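Local coordinates for protein exported gluconolactonase (Xanthomonas campestris pv. campestris, PDB 3DR2) that hydrolyses gluconolactone as a calcium-binding gluconolactonase of the SMP-30 family, built as a six-bladed beta-propeller dimer, at residues A[245-248]-A[249-253]; A[230-233]-A[234-237]; A[83-86]-A[87-90]. All blocks are in the same frame, centred on the assembly; numbering follows the deposited sequence.

Contact 1 of 3, residues A[245-248]-A[249-253]; sequences CVDR and GGWLW
Residues 245-248 and 249-253 run antiparallel through a tight hairpin, in which Cys245 and Trp253 form a hydrogen-bonded pair, Val246 and Leu252 a non-hydrogen-bonded pair, and Asp247 to Gly250 a type I turn. The turn closes with Gly250 N bonded to Asp247 O at 2.9 Å, while Asp247 N returns a bond to Trp251 O. Asp247 is the side chain that organises the loop. With CG held between its own backbone N and carbonyl carbon (chi1 67°), the carboxylate folds back over the turn. Asp247 OD2 accepts Trp251 N at 2.9 Å, from above the carboxylate plane, and takes a weak bond from Gly249 N. Asp247 OD1 turns to the indole of Trp253, whose NE1 reaches it at 3.0 Å; the oxygen lies near the ring plane, whereas the N-H meets the carboxylate from above, the two planes being 66° apart. The hairpin belongs to one blade of the six-bladed propeller, where strand 244-246 is the outermost of its sheet and strand 252-254 pairs onward with 259-263. Arg31 of helix 26-32 forms a salt bridge with Asp247 OD1 and a cation-pi contact with the Trp251 ring, tying the helix to the hairpin. On the face shared by Cys245 and Trp253, Cys245 SG sits obliquely to the five-membered ring of Trp253, 5.3 Å from its centroid, and touches Trp253 CB. The Cys245 side chain also lies about 5 Å from a bound calcium ion. On the other face of the hairpin, Val246 CG2 meets Leu252 CG at 4.1 Å, and Val246 CG1 rests against the Gly250 carbonyl carbon. Gly250 itself closes the turn at a positive phi of 98°.

Contact 2 of 3, residues A[230-233]-A[234-237]; sequences RRHF and ASVP
His232 and Ser235 make a local side-chain contact at the end of 226-234, the outermost strand of a four-stranded propeller blade, where it gives way to the loop leading to strand 244-246. His232 NE2 and Ser235 OG are hydrogen-bonded at 2.9 Å, almost straight at 169°, with OG at the edge of the imidazole and in its plane. Either partner could donate. The imidazole reaches forward along the chain because CG stands anti to the backbone N (chi1 168°), and this lays one ring face over the intervening backbone: Ala234 N lies 3.4 Å above the ring plane, displaced toward its rim, and His232 CE1 comes within 3.4 Å of Ala234 CA. The ring is therefore held at its edge by the serine and backed on one face by the chain. Underlying this geometry is a classic beta bulge, in which Phe233 and Ala234 both face Ile217 of the neighbouring strand 216-223 and both share backbone hydrogen bonds with it. The extra residue is accommodated at Phe233, whose psi of -49° departs from extended strand values. Phe233 and Ala234 also pack against each other, Phe233 CD1 touching Ala234 CB at 3.6 Å. The Phe233 ring meets Tyr203 edge-to-face, while the methyl of Ala234 rests on Phe263 in the next blade.

Contact 3 of 3, residues A[83-86]-A[87-90]; sequences DATA and FTNG
Water 1 joins Thr85 OG1, 2.8 Å away, to Thr88 O, to which it donates a hydrogen bond of 2.9 Å, and so bridges the turn that leads into the propeller strand 88-93. The turn itself is an inverse gamma turn centred on Ala86, closed by a weak, bent bond from Phe87 N to Thr85 O. A second group holds that carbonyl oxygen, NE of Arg67. Thr85 OG1 lies between its own backbone N and carbonyl carbon (chi1 72°), a rotation that turns the hydroxyl toward the water. Phe87 follows with both backbone angles positive (phi 55°, psi 57°), and its CB is directed away from residues 83-86. The Phe87 side chain lies about 4 Å from a bound calcium ion and packs on Arg68 of the second subunit, placing this turn at the dimer contact. Back within the turn, the two threonine side chains cross at about a right angle, with OG1 of Thr88 set against CB of Thr85 at 3.5 Å.

Along the chain, contact 3 comes first, then contact 2, then contact 1. Contacts 1 and 2 are neighbours: their centres are 15 Å apart, the strands 226-234 and 244-246 follow each other, and Leu252 CD1 packs on Phe233 CE1 at 3.9 Å. Since 226-234 closes a four-stranded sheet and 244-246 edges a five-stranded one, the pair spans a junction between adjacent propeller blades. Contact 3 lies on the opposite side of the chain's centre, its centre 27 Å from that of contact 1 and 30 Å from that of contact 2, at another passage from one sheet to the next. Contact 3 alone of the three reaches the second subunit.

Contact 1 of 3, residues A[245-248]-A[249-253]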
# COMPACT_ATOMS: atom_id res chain seq x y z
N CYS A 245 20.11 3.37 -14.55
CA CYS A 245 21.07 4.46 -14.37
C CYS A 245 22.29 4.21 -15.24
O CYS A 245 22.47 3.12 -15.78
CB CYS A 245 21.49 4.57 -12.90
SG CYS A 245 22.39 3.14 -12.25
N VAL A 246 23.11 5.25 -15.40
CA VAL A 246 24.32 5.15 -16.20
C VAL A 246 25.50 5.60 -15.34
O VAL A 246 25.41 6.63 -14.67
CB VAL A 246 24.23 6.04 -17.45
CG1 VAL A 246 25.53 5.95 -18.24
CG2 VAL A 246 23.05 5.61 -18.31
N ASP A 247 26.59 4.84 -15.36
CA ASP A 247 27.75 5.19 -14.56
C ASP A 247 28.74 6.08 -15.32
O ASP A 247 28.56 6.33 -16.51
CB ASP A 247 28.45 3.93 -14.03
CG ASP A 247 29.08 3.09 -15.13
OD1 ASP A 247 29.29 1.88 -14.88
OD2 ASP A 247 29.37 3.63 -16.22
N ARG A 248 29.76 6.57 -14.62
CA ARG A 248 30.75 7.45 -15.25
C ARG A 248 31.45 6.83 -16.45
O ARG A 248 31.94 7.56 -17.32
CB ARG A 248 31.80 7.89 -14.22
CG ARG A 248 31.74 9.38 -13.87
CD ARG A 248 30.90 9.66 -12.64
NE ARG A 248 31.48 9.07 -11.43
CZ ARG A 248 30.99 9.25 -10.20
NH1 ARG A 248 29.92 10.00 -10.01
NH2 ARG A 248 31.58 8.67 -9.17
N GLY A 249 31.50 5.50 -16.51
CA GLY A 249 32.15 4.83 -17.62
C GLY A 249 31.24 4.67 -18.83
O GLY A 249 31.69 4.23 -19.90
N GLY A 250 29.96 5.00 -18.66
CA GLY A 250 29.02 4.89 -19.76
C GLY A 250 28.18 3.62 -19.77
O GLY A 250 27.35 3.43 -20.66
N TRP A 251 28.40 2.74 -18.80
CA TRP A 251 27.62 1.51 -18.73
C TRP A 251 26.23 1.84 -18.21
O TRP A 251 26.07 2.69 -17.33
CB TRP A 251 28.26 0.50 -17.79
CG TRP A 251 29.55 -0.08 -18.26
CD1 TRP A 251 30.18 0.16 -19.45
CD2 TRP A 251 30.37 -1.00 -17.55
NE1 TRP A 251 31.36 -0.55 -19.51
CE2 TRP A 251 31.50 -1.27 -18.36
CE3 TRP A 251 30.27 -1.62 -16.29
CZ2 TRP A 251 32.52 -2.14 -17.95
CZ3 TRP A 251 31.29 -2.48 -15.89
CH2 TRP A 251 32.40 -2.73 -16.72
N LEU A 252 25.24 1.15 -18.75
CA LEU A 252 23.86 1.36 -18.33
C LEU A 252 23.41 0.14 -17.52
O LEU A 252 23.40 -0.99 -18.02
CB LEU A 252 22.97 1.56 -19.56
CG LEU A 252 21.51 1.98 -19.32
CD1 LEU A 252 20.97 2.68 -20.54
CD2 LEU A 252 20.67 0.76 -18.97
N TRP A 253 23.07 0.39 -16.26
CA TRP A 253 22.60 -0.65 -15.34
C TRP A 253 21.09 -0.52 -15.29
O TRP A 253 20.56 0.48 -14.78
CB TRP A 253 23.21 -0.44 -13.95
CG TRP A 253 24.72 -0.40 -13.94
CD1 TRP A 253 25.52 0.45 -14.66
CD2 TRP A 253 25.60 -1.24 -13.19
NE1 TRP A 253 26.84 0.18 -14.41
CE2 TRP A 253 26.93 -0.85 -13.51
CE3 TRP A 253 25.41 -2.29 -12.29
CZ2 TRP A 253 28.05 -1.48 -12.95
CZ3 TRP A 253 26.53 -2.92 -11.73
CH2 TRP A 253 27.84 -2.50 -12.06

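Contact 2 of 3, residues A[230-233]-A[234-237]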
# COMPACT_ATOMS: atom_id res chain seq x y z
N ARG A 230 16.24 8.83 -33.09
CA ARG A 230 15.64 7.83 -32.22
C ARG A 230 16.08 6.44 -32.68
O ARG A 230 16.06 6.15 -33.88
CB ARG A 230 14.13 7.97 -32.31
CG ARG A 230 13.29 7.18 -31.34
CD ARG A 230 11.90 7.81 -31.38
NE ARG A 230 10.94 7.24 -30.45
CZ ARG A 230 9.83 7.86 -30.07
NH1 ARG A 230 9.57 9.07 -30.54
NH2 ARG A 230 8.99 7.27 -29.23
N ARG A 231 16.46 5.59 -31.74
CA ARG A 231 16.91 4.24 -32.08
C ARG A 231 16.80 3.28 -30.90
O ARG A 231 16.86 3.69 -29.74
CB ARG A 231 18.37 4.29 -32.53
CG ARG A 231 19.28 4.92 -31.49
CD ARG A 231 20.71 5.07 -31.97
NE ARG A 231 21.58 5.63 -30.94
CZ ARG A 231 21.54 6.90 -30.52
NH1 ARG A 231 20.67 7.76 -31.04
NH2 ARG A 231 22.39 7.30 -29.58
N HIS A 232 16.66 1.99 -31.22
CA HIS A 232 16.57 0.97 -30.19
C HIS A 232 17.97 0.78 -29.62
O HIS A 232 18.94 0.65 -30.37
CB HIS A 232 16.08 -0.35 -30.80
CG HIS A 232 16.23 -1.53 -29.89
ND1 HIS A 232 17.43 -2.20 -29.73
CD2 HIS A 232 15.33 -2.17 -29.10
CE1 HIS A 232 17.26 -3.20 -28.88
NE2 HIS A 232 16.00 -3.20 -28.49
N PHE A 233 18.08 0.78 -28.30
CA PHE A 233 19.37 0.61 -27.65
C PHE A 233 19.55 -0.80 -27.10
O PHE A 233 20.57 -1.44 -27.33
CB PHE A 233 19.56 1.64 -26.52
CG PHE A 233 20.78 1.40 -25.68
CD1 PHE A 233 20.68 0.79 -24.43
CD2 PHE A 233 22.04 1.75 -26.15
CE1 PHE A 233 21.81 0.54 -23.66
CE2 PHE A 233 23.19 1.51 -25.39
CZ PHE A 233 23.07 0.90 -24.15
N ALA A 234 18.55 -1.29 -26.37
CA ALA A 234 18.65 -2.64 -25.83
C ALA A 234 17.33 -3.16 -25.31
O ALA A 234 16.40 -2.40 -25.05
CB ALA A 234 19.69 -2.68 -24.72
N SER A 235 17.26 -4.48 -25.18
CA SER A 235 16.09 -5.16 -24.65
C SER A 235 16.63 -5.99 -23.50
O SER A 235 17.71 -6.56 -23.62
CB SER A 235 15.47 -6.09 -25.69
OG SER A 235 14.98 -5.38 -26.81
N VAL A 236 15.92 -6.04 -22.38
CA VAL A 236 16.39 -6.86 -21.28
C VAL A 236 15.83 -8.26 -21.51
O VAL A 236 14.73 -8.42 -22.04
CB VAL A 236 15.93 -6.33 -19.90
CG1 VAL A 236 16.63 -5.02 -19.60
CG2 VAL A 236 14.41 -6.16 -19.87
N PRO A 237 16.59 -9.30 -21.13
CA PRO A 237 16.14 -10.68 -21.31
C PRO A 237 14.75 -10.98 -20.76
O PRO A 237 13.95 -11.63 -21.43
CB PRO A 237 17.23 -11.49 -20.61
CG PRO A 237 18.45 -10.65 -20.84
CD PRO A 237 17.94 -9.26 -20.54

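Contact 3 of 3, residues A[83-86]-A[87-90]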
# COMPACT_ATOMS: atom_id res chain seq x y z
N ASP A 83 5.48 11.64 4.28
CA ASP A 83 4.41 10.70 4.60
C ASP A 83 3.08 11.06 3.93
O ASP A 83 2.84 12.22 3.58
CB ASP A 83 4.23 10.65 6.13
CG ASP A 83 3.47 9.42 6.59
OD1 ASP A 83 3.75 8.30 6.09
OD2 ASP A 83 2.59 9.57 7.47
N ALA A 84 2.24 10.04 3.75
CA ALA A 84 0.92 10.20 3.13
C ALA A 84 1.02 10.99 1.84
O ALA A 84 0.26 11.94 1.61
CB ALA A 84 -0.03 10.89 4.11
N THR A 85 1.95 10.58 0.98
CA THR A 85 2.19 11.25 -0.29
C THR A 85 1.08 11.05 -1.32
O THR A 85 0.24 10.16 -1.20
CB THR A 85 3.47 10.75 -0.92
OG1 THR A 85 3.26 9.43 -1.41
CG2 THR A 85 4.60 10.73 0.10
N ALA A 86 1.10 11.90 -2.34
CA ALA A 86 0.14 11.81 -3.43
C ALA A 86 0.75 10.85 -4.45
O ALA A 86 0.98 11.20 -5.62
CB ALA A 86 -0.10 13.20 -4.05
N PHE A 87 1.04 9.64 -3.99
CA PHE A 87 1.62 8.60 -4.81
C PHE A 87 2.91 8.99 -5.52
O PHE A 87 3.01 8.93 -6.74
CB PHE A 87 0.59 8.10 -5.83
CG PHE A 87 -0.66 7.55 -5.19
CD1 PHE A 87 -1.78 8.36 -5.02
CD2 PHE A 87 -0.69 6.25 -4.71
CE1 PHE A 87 -2.91 7.87 -4.37
CE2 PHE A 87 -1.81 5.75 -4.06
CZ PHE A 87 -2.92 6.56 -3.89
N THR A 88 3.89 9.41 -4.73
CA THR A 88 5.19 9.79 -5.26
C THR A 88 5.89 8.56 -5.81
O THR A 88 5.90 7.50 -5.17
CB THR A 88 6.04 10.44 -4.15
OG1 THR A 88 5.38 11.61 -3.68
CG2 THR A 88 7.41 10.83 -4.69
N ASN A 89 6.47 8.70 -7.00
CA ASN A 89 7.17 7.62 -7.68
C ASN A 89 8.66 7.95 -7.78
O ASN A 89 9.40 7.77 -6.82
CB ASN A 89 6.55 7.41 -9.07
CG ASN A 89 7.02 6.12 -9.74
OD1 ASN A 89 6.39 5.64 -10.70
ND2 ASN A 89 8.12 5.56 -9.26
N GLY A 90 9.09 8.47 -8.93
CA GLY A 90 10.50 8.80 -9.07
C GLY A 90 10.99 9.92 -8.16
O GLY A 90 10.23 10.82 -7.80
O HOH W 1 5.10 7.56 -2.40